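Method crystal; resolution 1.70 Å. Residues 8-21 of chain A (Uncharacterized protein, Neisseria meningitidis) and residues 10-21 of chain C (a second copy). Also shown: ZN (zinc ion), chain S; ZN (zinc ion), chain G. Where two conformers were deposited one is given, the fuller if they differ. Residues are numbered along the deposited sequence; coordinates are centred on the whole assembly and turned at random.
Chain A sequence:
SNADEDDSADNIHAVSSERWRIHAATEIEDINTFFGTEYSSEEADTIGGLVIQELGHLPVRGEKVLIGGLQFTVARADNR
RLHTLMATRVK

Chain A (8-21) SADNIHAVSSERWR
Chain C, residues 10-21: DNIHAVSSERWR

Two copies of one chain meet through the same unit. In each, a short strand around 12-14 turns a corner at residue 15, passes through a type I turn from residue 16 to 19, and returns as strand 19-21. The two strands are tied by backbone hydrogen bonds: His A13 N to Arg A21 O is 2.9 Å and Arg A21 N to His A13 O 2.8 Å, with the same pairs in chain C. Across the contact the 12-14 strands run in roughly opposite directions. CA-CA distances set the register: Ala A14 to Ala C14 6.0 Å, Ser A8 to Asp C10 6.6 Å, Ser A17 to Glu C18 7.8 Å, Glu A18 to Ser C17 7.7 Å. Zinc and ordered waters carry most of the polar linkage.

Asp A10 and Asp C10 cover the most surface, and here the symmetry breaks. Both point toward the other stretch, but Asp A10 has chi1 m (-59°) and Asp C10 chi1 p (50°). One zinc takes Asp A10 OD1 at 2.1 Å, Asp C10 OD2 at 2.0 Å and His C13 ND1 at 2.0 Å, plus one ligand from elsewhere in the structure. Asp A10 OD2 and Asp C10 OD2, two acceptors, lie 3.2 Å apart; the latter is on the zinc, the former accepts hydrogen bonds. His C13 is t with chi2 95°. His A13, also t but with chi2 57°, instead donates from ND1 to Asp A10 OD2 (2.8 Å) and gives NE2 to a second zinc at 2.0 Å, which also binds waters 6 and 7. Asp A10 N donates to Ser A8 OG at 3.1 Å.

At the centre, Ala A14 (phi/psi -78/115) and Ala C14 (-77/113) touch, CB to CB, at 3.9 Å. Water 2 accepts from Ala A14 N (3.0 Å) and Ala C14 N (2.9 Å) and donates to Asp A10 OD2 (2.7 Å). Water 3 joins Ile A12 O to Ala C14 O; water 4 joins Ala A14 O to Ile C12 O.

Trp A20 and Trp C20, both m with chi2 near -85°, point toward the partner and offer ring edges: Trp A20 CZ2 lies 3.8 Å from Ser C17 O, and Trp C20 CZ2 3.7 Å from Ser A17 O. Both serines are p. Water 5 accepts from both NE1 atoms and donates to both serine O atoms. Beyond, Glu A18 OE2 and Glu C18 OE2 (chi1 and chi2 m in both residues) approach to 2.4 Å; one acid probably holds a proton.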

# COMPACT_ATOMS: atom_id res chain seq x y z
N SER A 8 10.14 5.41 -7.72
CA SER A 8 9.64 4.07 -7.26
C SER A 8 8.13 4.05 -7.42
O SER A 8 7.54 5.03 -7.85
CB SER A 8 10.05 3.80 -5.80
OG SER A 8 9.05 4.19 -4.86
N ALA A 9 7.49 2.94 -7.07
CA ALA A 9 6.03 2.84 -7.23
C ALA A 9 5.28 3.18 -5.93
O ALA A 9 4.07 3.11 -5.88
CB ALA A 9 5.64 1.47 -7.71
N ASP A 10 6.01 3.58 -4.90
CA ASP A 10 5.44 3.89 -3.59
C ASP A 10 4.58 5.16 -3.69
O ASP A 10 5.11 6.21 -4.08
CB ASP A 10 6.57 4.22 -2.58
CG ASP A 10 7.60 3.11 -2.37
OD1 ASP A 10 7.46 2.02 -2.93
OD2 ASP A 10 8.59 3.37 -1.64
N ASN A 11 3.32 5.12 -3.25
CA ASN A 11 2.59 6.39 -3.19
C ASN A 11 3.14 7.25 -2.04
O ASN A 11 3.03 8.44 -2.09
CB ASN A 11 1.08 6.26 -3.09
CG ASN A 11 0.61 5.31 -2.06
OD1 ASN A 11 1.30 4.98 -1.08
ND2 ASN A 11 -0.65 4.81 -2.27
N ILE A 12 3.69 6.59 -1.02
CA ILE A 12 4.35 7.27 0.10
C ILE A 12 5.77 6.74 0.13
O ILE A 12 5.98 5.62 0.58
CB ILE A 12 3.67 6.99 1.47
CG1 ILE A 12 2.19 7.34 1.46
CG2 ILE A 12 4.39 7.75 2.60
CD1 ILE A 12 1.43 6.97 2.73
N HIS A 13 6.71 7.53 -0.38
CA HIS A 13 8.07 7.05 -0.65
C HIS A 13 9.04 7.66 0.30
O HIS A 13 9.17 8.86 0.34
CB HIS A 13 8.46 7.44 -2.04
CG HIS A 13 9.80 6.94 -2.42
ND1 HIS A 13 10.12 5.60 -2.38
CD2 HIS A 13 10.90 7.60 -2.85
CE1 HIS A 13 11.39 5.46 -2.73
NE2 HIS A 13 11.88 6.66 -3.02
N ALA A 14 9.73 6.86 1.09
CA ALA A 14 10.70 7.43 2.00
C ALA A 14 11.95 7.78 1.21
O ALA A 14 12.64 6.87 0.74
CB ALA A 14 11.04 6.44 3.11
N VAL A 15 12.27 9.06 1.12
CA VAL A 15 13.48 9.49 0.45
C VAL A 15 14.69 9.35 1.36
O VAL A 15 15.85 9.27 0.89
CB VAL A 15 13.34 10.93 -0.10
CG1 VAL A 15 12.20 11.01 -1.12
CG2 VAL A 15 13.12 11.92 0.99
N SER A 16 14.40 9.42 2.66
CA SER A 16 15.27 9.02 3.76
C SER A 16 14.42 8.57 4.93
O SER A 16 13.17 8.60 4.88
CB SER A 16 16.16 10.19 4.14
OG SER A 16 15.40 11.29 4.61
N SER A 17 15.05 8.14 6.02
CA SER A 17 14.26 7.52 7.07
C SER A 17 13.17 8.42 7.63
O SER A 17 12.13 7.91 8.05
CB SER A 17 15.14 6.96 8.19
OG SER A 17 15.72 8.00 8.94
N GLU A 18 13.39 9.75 7.64
CA GLU A 18 12.40 10.68 8.19
C GLU A 18 11.82 11.74 7.23
O GLU A 18 11.35 12.79 7.67
CB GLU A 18 12.92 11.32 9.47
CG GLU A 18 13.01 10.34 10.66
CD GLU A 18 11.63 9.84 11.13
OE1 GLU A 18 10.74 10.69 11.51
OE2 GLU A 18 11.42 8.59 11.09
N ARG A 19 11.77 11.43 5.95
CA ARG A 19 11.22 12.36 4.97
C ARG A 19 10.60 11.55 3.86
O ARG A 19 11.17 10.57 3.42
CB ARG A 19 12.35 13.21 4.42
CG ARG A 19 11.90 14.45 3.80
CD ARG A 19 12.98 15.51 4.11
NE ARG A 19 12.80 16.62 3.23
CZ ARG A 19 13.40 16.77 2.07
NH1 ARG A 19 14.35 15.94 1.64
NH2 ARG A 19 13.08 17.81 1.38
N TRP A 20 9.41 11.97 3.44
CA TRP A 20 8.62 11.20 2.51
C TRP A 20 8.10 12.03 1.35
O TRP A 20 7.54 13.11 1.55
CB TRP A 20 7.41 10.59 3.24
CG TRP A 20 7.82 9.79 4.41
CD1 TRP A 20 8.16 8.48 4.41
CD2 TRP A 20 7.97 10.25 5.76
NE1 TRP A 20 8.53 8.08 5.68
CE2 TRP A 20 8.44 9.15 6.52
CE3 TRP A 20 7.77 11.47 6.42
CZ2 TRP A 20 8.70 9.25 7.88
CZ3 TRP A 20 8.05 11.56 7.80
CH2 TRP A 20 8.50 10.45 8.50
N ARG A 21 8.22 11.51 0.13
CA ARG A 21 7.60 12.14 -1.01
C ARG A 21 6.28 11.44 -1.24
O ARG A 21 6.25 10.20 -1.35
CB ARG A 21 8.48 12.02 -2.24
CG ARG A 21 7.88 12.83 -3.40
CD ARG A 21 8.72 12.70 -4.68
NE ARG A 21 10.09 13.12 -4.51
CZ ARG A 21 11.14 12.30 -4.51
NH1 ARG A 21 11.00 10.98 -4.68
NH2 ARG A 21 12.35 12.80 -4.33
N ASP C 10 13.52 0.46 -5.00
CA ASP C 10 14.02 0.79 -3.63
C ASP C 10 14.40 -0.47 -2.81
O ASP C 10 13.56 -1.34 -2.48
CB ASP C 10 12.97 1.63 -2.91
CG ASP C 10 11.61 1.02 -2.98
OD1 ASP C 10 11.31 0.31 -3.96
OD2 ASP C 10 10.87 1.22 -2.06
N ASN C 11 15.69 -0.55 -2.48
CA ASN C 11 16.19 -1.59 -1.60
C ASN C 11 15.73 -1.37 -0.17
O ASN C 11 15.78 -2.29 0.63
CB ASN C 11 17.71 -1.62 -1.63
CG ASN C 11 18.26 -2.29 -2.86
OD1 ASN C 11 17.66 -3.22 -3.40
ND2 ASN C 11 19.43 -1.83 -3.30
N ILE C 12 15.33 -0.13 0.14
CA ILE C 12 14.82 0.22 1.45
C ILE C 12 13.45 0.87 1.21
O ILE C 12 13.34 1.99 0.67
CB ILE C 12 15.74 1.21 2.23
CG1 ILE C 12 17.16 0.63 2.35
CG2 ILE C 12 15.14 1.48 3.62
CD1 ILE C 12 18.18 1.62 2.93
N HIS C 13 12.43 0.12 1.58
CA HIS C 13 11.02 0.48 1.34
C HIS C 13 10.34 0.70 2.67
O HIS C 13 10.33 -0.22 3.55
CB HIS C 13 10.34 -0.69 0.62
CG HIS C 13 8.87 -0.58 0.52
ND1 HIS C 13 8.22 -0.05 -0.58
CD2 HIS C 13 7.90 -0.98 1.39
CE1 HIS C 13 6.91 -0.11 -0.36
NE2 HIS C 13 6.70 -0.64 0.83
N ALA C 14 9.74 1.86 2.87
CA ALA C 14 8.94 2.10 4.11
C ALA C 14 7.59 1.41 4.00
O ALA C 14 6.76 1.76 3.14
CB ALA C 14 8.73 3.57 4.39
N VAL C 15 7.40 0.40 4.84
CA VAL C 15 6.10 -0.23 5.02
C VAL C 15 5.14 0.72 5.75
O VAL C 15 3.96 0.88 5.37
CB VAL C 15 6.29 -1.58 5.77
CG1 VAL C 15 5.00 -2.13 6.24
CG2 VAL C 15 7.00 -2.62 4.84
N SER C 16 5.68 1.38 6.77
CA SER C 16 5.02 2.43 7.52
C SER C 16 6.12 3.44 7.90
O SER C 16 7.30 3.24 7.56
CB SER C 16 4.25 1.86 8.73
OG SER C 16 5.13 1.19 9.61
N SER C 17 5.76 4.51 8.57
CA SER C 17 6.69 5.62 8.76
C SER C 17 7.92 5.21 9.56
O SER C 17 8.97 5.81 9.38
CB SER C 17 6.00 6.83 9.38
OG SER C 17 5.59 6.56 10.68
N GLU C 18 7.77 4.19 10.44
CA GLU C 18 8.84 3.76 11.31
C GLU C 18 9.23 2.29 11.15
O GLU C 18 9.80 1.71 12.07
CB GLU C 18 8.42 4.04 12.77
CG GLU C 18 8.37 5.52 13.11
CD GLU C 18 9.70 6.25 12.77
OE1 GLU C 18 10.78 5.86 13.31
OE2 GLU C 18 9.65 7.19 11.95
N ARG C 19 8.92 1.69 10.00
CA ARG C 19 9.25 0.30 9.75
C ARG C 19 9.55 0.12 8.30
O ARG C 19 8.78 0.55 7.43
CB ARG C 19 8.09 -0.59 10.18
CG ARG C 19 8.37 -2.10 10.14
CD ARG C 19 7.51 -2.87 11.14
NE ARG C 19 7.54 -4.33 10.98
CZ ARG C 19 6.77 -5.02 10.12
NH1 ARG C 19 6.88 -6.34 10.06
NH2 ARG C 19 5.89 -4.41 9.32
N TRP C 20 10.70 -0.50 8.02
CA TRP C 20 11.27 -0.58 6.68
C TRP C 20 11.57 -1.99 6.26
O TRP C 20 12.14 -2.76 7.03
CB TRP C 20 12.59 0.24 6.58
CG TRP C 20 12.38 1.65 6.97
CD1 TRP C 20 11.93 2.63 6.18
CD2 TRP C 20 12.55 2.22 8.28
NE1 TRP C 20 11.83 3.82 6.88
CE2 TRP C 20 12.19 3.58 8.18
CE3 TRP C 20 12.93 1.72 9.53
CZ2 TRP C 20 12.22 4.43 9.25
CZ3 TRP C 20 12.94 2.58 10.60
CH2 TRP C 20 12.61 3.92 10.45
N ARG C 21 11.20 -2.31 5.02
CA ARG C 21 11.48 -3.59 4.40
C ARG C 21 12.76 -3.41 3.60
O ARG C 21 12.83 -2.53 2.72
CB ARG C 21 10.36 -4.03 3.48
CG ARG C 21 10.71 -5.22 2.59
CD ARG C 21 9.47 -5.69 1.84
NE ARG C 21 9.11 -4.83 0.73
CZ ARG C 21 7.89 -4.35 0.50
NH1 ARG C 21 6.87 -4.58 1.30
NH2 ARG C 21 7.68 -3.64 -0.59
ZN ZN S . 8.96 0.78 -2.23
ZN ZN G . 13.66 7.11 -3.86
O HOH W 1 8.78 0.74 -6.05
O HOH W 2 9.54 3.91 0.87
O HOH W 3 6.49 3.10 0.86
O HOH W 4 11.95 4.17 0.04
O HOH W 5 10.29 6.20 6.83
O HOH W 6 13.46 6.01 -5.59
O HOH W 7 13.85 9.15 -3.72